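Local coordinates for beta-glucosidase (PDB 6JXG), which probably hydrolyses terminal, non-reducing beta-D-glucosyl residues, releasing beta-D-glucose, as a secreted family 3 glycoside hydrolase of cellulose breakdown, at residues D58-A71 / A380-Y392. Sequence-based numbering, arbitrary orientation.
Sequences DGPLGIRFVQNVTA and AMGWGSGTADFPY. With NAG (2-acetamido-2-deoxy-beta-D-glucopyranose), chain B.
D389 OD2 takes a nearly straight hydrogen bond from Q67 NE2 (2.8 Å, 165° at the hydrogen) on the anti side but well out of the carboxylate plane. D389 OD2 lies almost in the plane of the Q67 amide, which is turned 57° against the carboxylate, and a water that also bonds F65 O donates to the same OD2. The other oxygen, OD1, forms a salt bridge with R372, so both ends of this carboxylate are engaged. R64 runs extended, CG anti to the backbone N (chi1 -166°), which lays its guanidinium between F65 CZ on one face and S385 CA, 3.6 Å above the centre of the other. In its plane, NH1 meets D58 OD2 at 3.0 Å in a salt bridge, while NE reaches T387 OG1 through a water; D371 pairs with NH2. A methionine at R64 would probably leave D58 and D371 without their positive partner and the backbone at S385 without its flat cover. Away from these charges, an apolar patch forms: L61 CD1 and A71 CB each lie 3.9 Å from M381 CE, and A71 CB also touches F390 CD1 at 3.8 Å. Another water joins I63 O and V66 O to D389 N. With neither segment a regular helix or strand, the evidence describes a water-bridged loop-to-loop interface between the TIM-barrel-like N-terminal and the C-terminal domains of a family 3 glycoside hydrolase, with the N-glycan on N68 at its margin.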
ATOM      1  N   ASP A  58       3.264 -14.810   3.187  1.00 10.25           N
ATOM      2  CA  ASP A  58       2.526 -13.721   2.469  1.00 10.50           C
ATOM      3  C   ASP A  58       1.120 -13.547   3.129  1.00 10.29           C
ATOM      4  O   ASP A  58       0.625 -14.437   3.882  1.00 11.22           O
ATOM      5  CB  ASP A  58       2.322 -14.091   1.015  1.00 10.33           C
ATOM      6  CG  ASP A  58       3.557 -13.953   0.156  1.00 12.28           C
ATOM      7  OD1 ASP A  58       4.254 -12.967   0.375  1.00 11.95           O
ATOM      8  OD2 ASP A  58       3.804 -14.834  -0.724  1.00 11.57           O
ATOM      9  N   GLY A  59       0.461 -12.424   2.931  1.00 11.42           N
ATOM     10  CA  GLY A  59       0.985 -11.282   2.203  1.00 10.47           C
ATOM     11  C   GLY A  59       0.463 -10.033   2.876  1.00 10.05           C
ATOM     12  O   GLY A  59       0.005 -10.081   4.005  1.00  9.88           O
ATOM     13  N   PRO A  60       0.524  -8.883   2.182  1.00  9.22           N
ATOM     14  CA  PRO A  60       0.180  -7.595   2.818  1.00  9.53           C
ATOM     15  C   PRO A  60      -1.256  -7.375   3.265  1.00 10.39           C
ATOM     16  O   PRO A  60      -1.460  -6.564   4.186  1.00 11.47           O
ATOM     17  CB  PRO A  60       0.656  -6.531   1.746  1.00  9.61           C
ATOM     18  CG  PRO A  60       1.644  -7.315   0.886  1.00  9.81           C
ATOM     19  CD  PRO A  60       1.152  -8.712   0.863  1.00  9.43           C
ATOM     20  N   LEU A  61      -2.250  -8.074   2.681  1.00  9.63           N
ATOM     21  CA  LEU A  61      -3.643  -7.775   2.972  1.00  9.87           C
ATOM     22  C   LEU A  61      -4.351  -8.932   3.649  1.00  9.10           C
ATOM     23  O   LEU A  61      -5.568  -8.911   3.803  1.00  8.62           O
ATOM     24  CB  LEU A  61      -4.377  -7.378   1.692  1.00  9.55           C
ATOM     25  CG  LEU A  61      -4.415  -8.334   0.517  1.00  9.85           C
ATOM     26  CD1 LEU A  61      -5.131  -9.667   0.772  1.00 10.08           C
ATOM     27  CD2 LEU A  61      -5.033  -7.704  -0.716  1.00  9.21           C
ATOM     28  N   GLY A  62      -3.595  -9.942   4.020  1.00  9.38           N
ATOM     29  CA  GLY A  62      -4.159 -11.112   4.667  1.00  9.96           C
ATOM     30  C   GLY A  62      -3.241 -12.299   4.518  1.00 10.61           C
ATOM     31  O   GLY A  62      -2.318 -12.306   3.659  1.00 10.71           O
ATOM     32  N   ILE A  63      -3.541 -13.346   5.295  1.00 10.88           N
ATOM     33  CA  ILE A  63      -2.660 -14.530   5.293  1.00 10.21           C
ATOM     34  C   ILE A  63      -2.924 -15.292   4.011  1.00 10.16           C
ATOM     35  O   ILE A  63      -4.113 -15.641   3.702  1.00 11.54           O
ATOM     36  CB  ILE A  63      -2.984 -15.476   6.450  1.00 11.20           C
ATOM     37  CG1 ILE A  63      -3.124 -14.736   7.784  1.00 11.44           C
ATOM     38  CG2 ILE A  63      -1.925 -16.592   6.495  1.00 10.07           C
ATOM     39  CD1 ILE A  63      -1.967 -13.836   8.154  1.00 11.94           C
ATOM     40  N   ARG A  64      -1.888 -15.487   3.208  1.00 10.21           N
ATOM     41  CA  ARG A  64      -2.007 -16.253   1.975  1.00  9.63           C
ATOM     42  C   ARG A  64      -2.100 -17.794   2.266  1.00 10.32           C
ATOM     43  O   ARG A  64      -1.512 -18.293   3.229  1.00  9.84           O
ATOM     44  CB  ARG A  64      -0.815 -15.951   1.105  1.00 10.30           C
ATOM     45  CG  ARG A  64      -0.949 -16.414  -0.344  1.00  9.98           C
ATOM     46  CD  ARG A  64       0.372 -16.072  -1.066  1.00 10.50           C
ATOM     47  NE  ARG A  64       0.279 -16.605  -2.415  1.00 11.05           N
ATOM     48  CZ  ARG A  64       1.335 -16.816  -3.233  1.00 11.48           C
ATOM     49  NH1 ARG A  64       2.582 -16.543  -2.868  1.00  9.60           N
ATOM     50  NH2 ARG A  64       1.092 -17.338  -4.423  1.00 12.70           N
ATOM     51  N   PHE A  65      -2.920 -18.460   1.469  1.00  9.83           N
ATOM     52  CA  PHE A  65      -3.124 -19.934   1.400  1.00 11.06           C
ATOM     53  C   PHE A  65      -4.023 -20.478   2.538  1.00 11.18           C
ATOM     54  O   PHE A  65      -4.873 -21.352   2.314  1.00 11.36           O
ATOM     55  CB  PHE A  65      -1.787 -20.731   1.326  1.00 11.41           C
ATOM     56  CG  PHE A  65      -0.932 -20.421   0.111  1.00 12.05           C
ATOM     57  CD1 PHE A  65      -1.378 -20.718  -1.171  1.00 12.56           C
ATOM     58  CD2 PHE A  65       0.332 -19.902   0.224  1.00 11.26           C
ATOM     59  CE1 PHE A  65      -0.612 -20.472  -2.296  1.00 13.33           C
ATOM     60  CE2 PHE A  65       1.113 -19.679  -0.931  1.00 11.43           C
ATOM     61  CZ  PHE A  65       0.636 -19.972  -2.175  1.00 12.12           C
ATOM     62  N   VAL A  66      -3.802 -20.035   3.756  1.00 10.91           N
ATOM     63  CA  VAL A  66      -4.483 -20.586   4.921  1.00 11.42           C
ATOM     64  C   VAL A  66      -5.982 -20.259   4.938  1.00 12.14           C
ATOM     65  O   VAL A  66      -6.413 -19.139   4.626  1.00 11.02           O
ATOM     66  CB  VAL A  66      -3.807 -20.054   6.194  1.00 11.85           C
ATOM     67  CG1 VAL A  66      -4.409 -20.633   7.449  1.00 13.20           C
ATOM     68  CG2 VAL A  66      -2.333 -20.333   6.160  1.00 11.72           C
ATOM     69  N   GLN A  67      -6.797 -21.253   5.299  1.00 11.75           N
ATOM     70  CA  GLN A  67      -8.199 -21.068   5.375  1.00 11.88           C
ATOM     71  C   GLN A  67      -8.587 -20.389   6.710  1.00 11.97           C
ATOM     72  O   GLN A  67      -7.774 -20.340   7.691  1.00 10.76           O
ATOM     73  CB  GLN A  67      -8.950 -22.391   5.177  1.00 13.56           C
ATOM     74  CG  GLN A  67      -8.649 -23.128   3.915  1.00 13.34           C
ATOM     75  CD  GLN A  67      -8.866 -22.229   2.732  1.00 17.38           C
ATOM     76  OE1 GLN A  67      -9.948 -21.724   2.574  1.00 19.09           O
ATOM     77  NE2 GLN A  67      -7.816 -21.952   1.938  1.00 17.43           N
ATOM     78  N   ASN A  68      -9.816 -19.864   6.721  1.00 12.35           N
ATOM     79  CA  ASN A  68     -10.377 -19.208   7.924  1.00 12.88           C
ATOM     80  C   ASN A  68      -9.493 -18.071   8.384  1.00 12.30           C
ATOM     81  O   ASN A  68      -9.237 -17.920   9.559  1.00 10.98           O
ATOM     82  CB  ASN A  68     -10.526 -20.198   9.054  1.00 14.74           C
ATOM     83  CG  ASN A  68     -11.845 -20.886   9.034  1.00 18.15           C
ATOM     84  OD1 ASN A  68     -12.866 -20.310   8.600  1.00 17.64           O
ATOM     85  ND2 ASN A  68     -11.850 -22.137   9.466  1.00 22.81           N
ATOM     86  N   VAL A  69      -9.112 -17.232   7.412  1.00 11.85           N
ATOM     87  CA  VAL A  69      -8.448 -15.988   7.702  1.00 11.61           C
ATOM     88  C   VAL A  69      -9.273 -14.836   7.040  1.00 11.69           C
ATOM     89  O   VAL A  69     -10.191 -15.067   6.281  1.00 10.94           O
ATOM     90  CB  VAL A  69      -7.005 -15.988   7.147  1.00 11.76           C
ATOM     91  CG1 VAL A  69      -6.226 -17.155   7.704  1.00 11.86           C
ATOM     92  CG2 VAL A  69      -6.999 -16.025   5.632  1.00 12.30           C
ATOM     93  N   THR A  70      -8.930 -13.616   7.368  1.00 10.92           N
ATOM     94  CA  THR A  70      -9.617 -12.447   6.831  1.00 11.88           C
ATOM     95  C   THR A  70      -8.915 -11.970   5.549  1.00 10.96           C
ATOM     96  O   THR A  70      -7.704 -11.809   5.525  1.00 11.28           O
ATOM     97  CB  THR A  70      -9.639 -11.308   7.874  1.00 12.00           C
ATOM     98  OG1 THR A  70     -10.376 -11.758   9.022  1.00 12.02           O
ATOM     99  CG2 THR A  70     -10.332 -10.035   7.364  1.00 11.89           C
ATOM    100  N   ALA A  71      -9.708 -11.631   4.540  1.00 10.91           N
ATOM    101  CA  ALA A  71      -9.196 -11.022   3.332  1.00 11.26           C
ATOM    102  C   ALA A  71      -9.474  -9.496   3.448  1.00 10.61           C
ATOM    103  O   ALA A  71     -10.586  -9.031   3.200  1.00  9.62           O
ATOM    104  CB  ALA A  71      -9.831 -11.640   2.096  1.00 12.33           C
ATOM    105  N   ALA A 380     -12.272  -7.776  -5.852  1.00 12.59           N
ATOM    106  CA  ALA A 380     -12.007  -7.286  -4.497  1.00 13.14           C
ATOM    107  C   ALA A 380     -10.575  -7.377  -4.061  1.00 14.93           C
ATOM    108  O   ALA A 380     -10.211  -6.967  -2.946  1.00 16.07           O
ATOM    109  CB  ALA A 380     -12.929  -7.963  -3.505  1.00 13.36           C
ATOM    110  N   MET A 381      -9.733  -7.762  -5.016  1.00 14.14           N
ATOM    111  CA  MET A 381      -8.312  -8.027  -4.788  1.00 16.88           C
ATOM    112  C   MET A 381      -7.693  -8.119  -6.230  1.00 14.90           C
ATOM    113  O   MET A 381      -8.320  -8.753  -7.111  1.00 14.44           O
ATOM    114  CB  MET A 381      -8.295  -9.418  -4.138  1.00 17.38           C
ATOM    115  CG  MET A 381      -7.033  -9.757  -3.566  1.00 17.40           C
ATOM    116  SD  MET A 381      -7.007 -11.151  -2.606  1.00 16.12           S
ATOM    117  CE  MET A 381      -8.229 -10.865  -1.341  1.00 17.70           C
ATOM    118  N   GLY A 382      -6.522  -7.566  -6.445  1.00 13.42           N
ATOM    119  CA  GLY A 382      -5.646  -7.970  -7.566  1.00 13.14           C
ATOM    120  C   GLY A 382      -4.973  -9.342  -7.455  1.00 12.62           C
ATOM    121  O   GLY A 382      -5.322 -10.149  -6.623  1.00 12.48           O
ATOM    122  N   TRP A 383      -4.078  -9.689  -8.387  1.00 12.35           N
ATOM    123  CA  TRP A 383      -3.559 -11.064  -8.381  1.00 11.44           C
ATOM    124  C   TRP A 383      -2.087 -11.120  -8.007  1.00 11.03           C
ATOM    125  O   TRP A 383      -1.369 -10.125  -8.061  1.00 10.66           O
ATOM    126  CB  TRP A 383      -3.744 -11.773  -9.723  1.00 10.89           C
ATOM    127  CG  TRP A 383      -2.971 -11.274 -10.847  1.00 10.73           C
ATOM    128  CD1 TRP A 383      -1.651 -11.482 -11.088  1.00 10.61           C
ATOM    129  CD2 TRP A 383      -3.466 -10.534 -12.001  1.00 12.00           C
ATOM    130  NE1 TRP A 383      -1.291 -10.928 -12.295  1.00 10.42           N
ATOM    131  CE2 TRP A 383      -2.358 -10.308 -12.859  1.00 11.02           C
ATOM    132  CE3 TRP A 383      -4.704 -10.024 -12.361  1.00 11.13           C
ATOM    133  CZ2 TRP A 383      -2.466  -9.601 -14.073  1.00 12.15           C
ATOM    134  CZ3 TRP A 383      -4.822  -9.348 -13.619  1.00 12.08           C
ATOM    135  CH2 TRP A 383      -3.698  -9.132 -14.431  1.00 12.07           C
ATOM    136  N   GLY A 384      -1.673 -12.323  -7.643  1.00 10.13           N
ATOM    137  CA  GLY A 384      -0.274 -12.585  -7.299  1.00  9.90           C
ATOM    138  C   GLY A 384      -0.092 -13.053  -5.880  1.00 10.01           C
ATOM    139  O   GLY A 384      -0.987 -13.660  -5.321  1.00 10.87           O
ATOM    140  N   SER A 385       1.083 -12.751  -5.303  1.00 10.11           N
ATOM    141  CA  SER A 385       1.426 -13.172  -3.969  1.00 12.36           C
ATOM    142  C   SER A 385       0.750 -12.370  -2.893  1.00 12.09           C
ATOM    143  O   SER A 385       0.590 -12.854  -1.780  1.00 12.54           O
ATOM    144  CB  SER A 385       2.937 -13.077  -3.760  1.00 12.94           C
ATOM    145  OG  SER A 385       3.267 -11.699  -3.777  1.00 12.12           O
ATOM    146  N   GLY A 386       0.315 -11.150  -3.224  1.00 10.56           N
ATOM    147  CA  GLY A 386      -0.355 -10.237  -2.248  1.00 10.48           C
ATOM    148  C   GLY A 386      -1.853 -10.482  -2.071  1.00 10.93           C
ATOM    149  O   GLY A 386      -2.673  -9.529  -2.109  1.00 11.38           O
ATOM    150  N   THR A 387      -2.190 -11.756  -1.920  1.00  9.69           N
ATOM    151  CA  THR A 387      -3.542 -12.271  -1.902  1.00 11.57           C
ATOM    152  C   THR A 387      -3.819 -13.128  -0.703  1.00 10.44           C
ATOM    153  O   THR A 387      -2.908 -13.507   0.039  1.00 10.95           O
ATOM    154  CB  THR A 387      -3.870 -13.047  -3.201  1.00 12.07           C
ATOM    155  OG1 THR A 387      -2.956 -14.143  -3.420  1.00 10.93           O
ATOM    156  CG2 THR A 387      -3.805 -12.010  -4.427  1.00 11.83           C
ATOM    157  N   ALA A 388      -5.085 -13.527  -0.598  1.00 12.31           N
ATOM    158  CA  ALA A 388      -5.616 -14.420   0.446  1.00 11.71           C
ATOM    159  C   ALA A 388      -6.864 -15.064  -0.148  1.00 12.14           C
ATOM    160  O   ALA A 388      -7.389 -14.538  -1.110  1.00 11.09           O
ATOM    161  CB  ALA A 388      -5.997 -13.683   1.685  1.00 11.74           C
ATOM    162  N   ASP A 389      -7.295 -16.159   0.479  1.00 11.58           N
ATOM    163  CA  ASP A 389      -8.540 -16.857   0.096  1.00 11.53           C
ATOM    164  C   ASP A 389      -9.637 -16.132   0.852  1.00 11.98           C
ATOM    165  O   ASP A 389      -9.456 -15.832   2.024  1.00 12.82           O
ATOM    166  CB  ASP A 389      -8.478 -18.311   0.464  1.00 12.04           C
ATOM    167  CG  ASP A 389      -7.653 -19.141  -0.533  1.00 13.48           C
ATOM    168  OD1 ASP A 389      -6.934 -18.592  -1.407  1.00 12.62           O
ATOM    169  OD2 ASP A 389      -7.781 -20.378  -0.427  1.00 14.79           O
ATOM    170  N   PHE A 390     -10.694 -15.707   0.156  1.00 11.42           N
ATOM    171  CA  PHE A 390     -11.800 -15.068   0.807  1.00 11.49           C
ATOM    172  C   PHE A 390     -12.530 -16.090   1.668  1.00 12.06           C
ATOM    173  O   PHE A 390     -12.823 -17.187   1.165  1.00 12.63           O
ATOM    174  CB  PHE A 390     -12.827 -14.565  -0.206  1.00 11.09           C
ATOM    175  CG  PHE A 390     -12.325 -13.472  -1.120  1.00 11.10           C
ATOM    176  CD1 PHE A 390     -12.341 -12.190  -0.706  1.00 11.29           C
ATOM    177  CD2 PHE A 390     -11.883 -13.763  -2.419  1.00 11.15           C
ATOM    178  CE1 PHE A 390     -11.954 -11.158  -1.550  1.00 11.17           C
ATOM    179  CE2 PHE A 390     -11.495 -12.758  -3.272  1.00 11.31           C
ATOM    180  CZ  PHE A 390     -11.513 -11.452  -2.830  1.00 10.85           C
ATOM    181  N   PRO A 391     -12.828 -15.752   2.945  1.00 12.42           N
ATOM    182  CA  PRO A 391     -13.742 -16.646   3.705  1.00 13.46           C
ATOM    183  C   PRO A 391     -15.192 -16.519   3.203  1.00 14.21           C
ATOM    184  O   PRO A 391     -15.989 -17.413   3.413  1.00 14.28           O
ATOM    185  CB  PRO A 391     -13.649 -16.145   5.157  1.00 13.70           C
ATOM    186  CG  PRO A 391     -13.165 -14.735   5.036  1.00 13.27           C
ATOM    187  CD  PRO A 391     -12.421 -14.584   3.728  1.00 12.58           C
ATOM    188  N   TYR A 392     -15.477 -15.432   2.519  1.00 13.58           N
ATOM    189  CA  TYR A 392     -16.776 -15.119   1.887  1.00 12.71           C
ATOM    190  C   TYR A 392     -16.468 -13.816   1.145  1.00 12.51           C
ATOM    191  O   TYR A 392     -15.410 -13.217   1.365  1.00 13.10           O
ATOM    192  CB  TYR A 392     -17.878 -14.911   2.942  1.00 13.25           C
ATOM    193  CG  TYR A 392     -17.640 -13.803   3.910  1.00 12.19           C
ATOM    194  CD1 TYR A 392     -17.994 -12.486   3.613  1.00 12.06           C
ATOM    195  CD2 TYR A 392     -17.019 -14.036   5.138  1.00 13.73           C
ATOM    196  CE1 TYR A 392     -17.736 -11.449   4.482  1.00 12.17           C
ATOM    197  CE2 TYR A 392     -16.782 -12.995   6.033  1.00 11.96           C
ATOM    198  CZ  TYR A 392     -17.115 -11.684   5.676  1.00 13.09           C
ATOM    199  OH  TYR A 392     -16.866 -10.626   6.579  1.00 12.50           O
TER
HETATM  200  C1  NAG B 801     -13.079 -22.886   9.536  1.00 27.20           C
HETATM  201  C2  NAG B 801     -12.985 -24.375   9.210  1.00 31.38           C
HETATM  202  C3  NAG B 801     -14.310 -25.027   9.561  1.00 36.57           C
HETATM  203  C4  NAG B 801     -14.558 -24.803  11.037  1.00 36.32           C
HETATM  204  C5  NAG B 801     -14.699 -23.298  11.189  1.00 35.10           C
HETATM  205  C6  NAG B 801     -15.109 -22.793  12.566  1.00 35.57           C
HETATM  206  C7  NAG B 801     -11.551 -25.058   7.368  1.00 33.52           C
HETATM  207  C8  NAG B 801     -11.338 -25.210   5.892  1.00 32.95           C
HETATM  208  N2  NAG B 801     -12.705 -24.579   7.798  1.00 28.98           N
HETATM  209  O3  NAG B 801     -14.182 -26.401   9.293  1.00 37.23           O
HETATM  210  O4  NAG B 801     -15.725 -25.496  11.432  1.00 40.44           O
HETATM  211  O5  NAG B 801     -13.433 -22.764  10.908  1.00 28.83           O
HETATM  212  O6  NAG B 801     -14.271 -23.511  13.437  1.00 43.84           O
HETATM  213  O7  NAG B 801     -10.674 -25.378   8.153  1.00 40.12           O
HETATM  214  O   HOH W   1      -1.989 -10.869   1.308  1.00 11.61           O
HETATM  215  O   HOH W   2      -5.770 -17.526   2.491  1.00 11.84           O
HETATM  216  O   HOH W   3      -2.689 -16.840  -3.265  1.00 12.07           O
HETATM  217  O   HOH W   4      -4.287 -17.424  -0.777  1.00 10.79           O
HETATM  218  O   HOH W   5      -5.089 -22.094  -0.423  1.00 27.60           O
HETATM  219  O   HOH W   6     -10.267 -17.295   4.416  1.00 15.16           O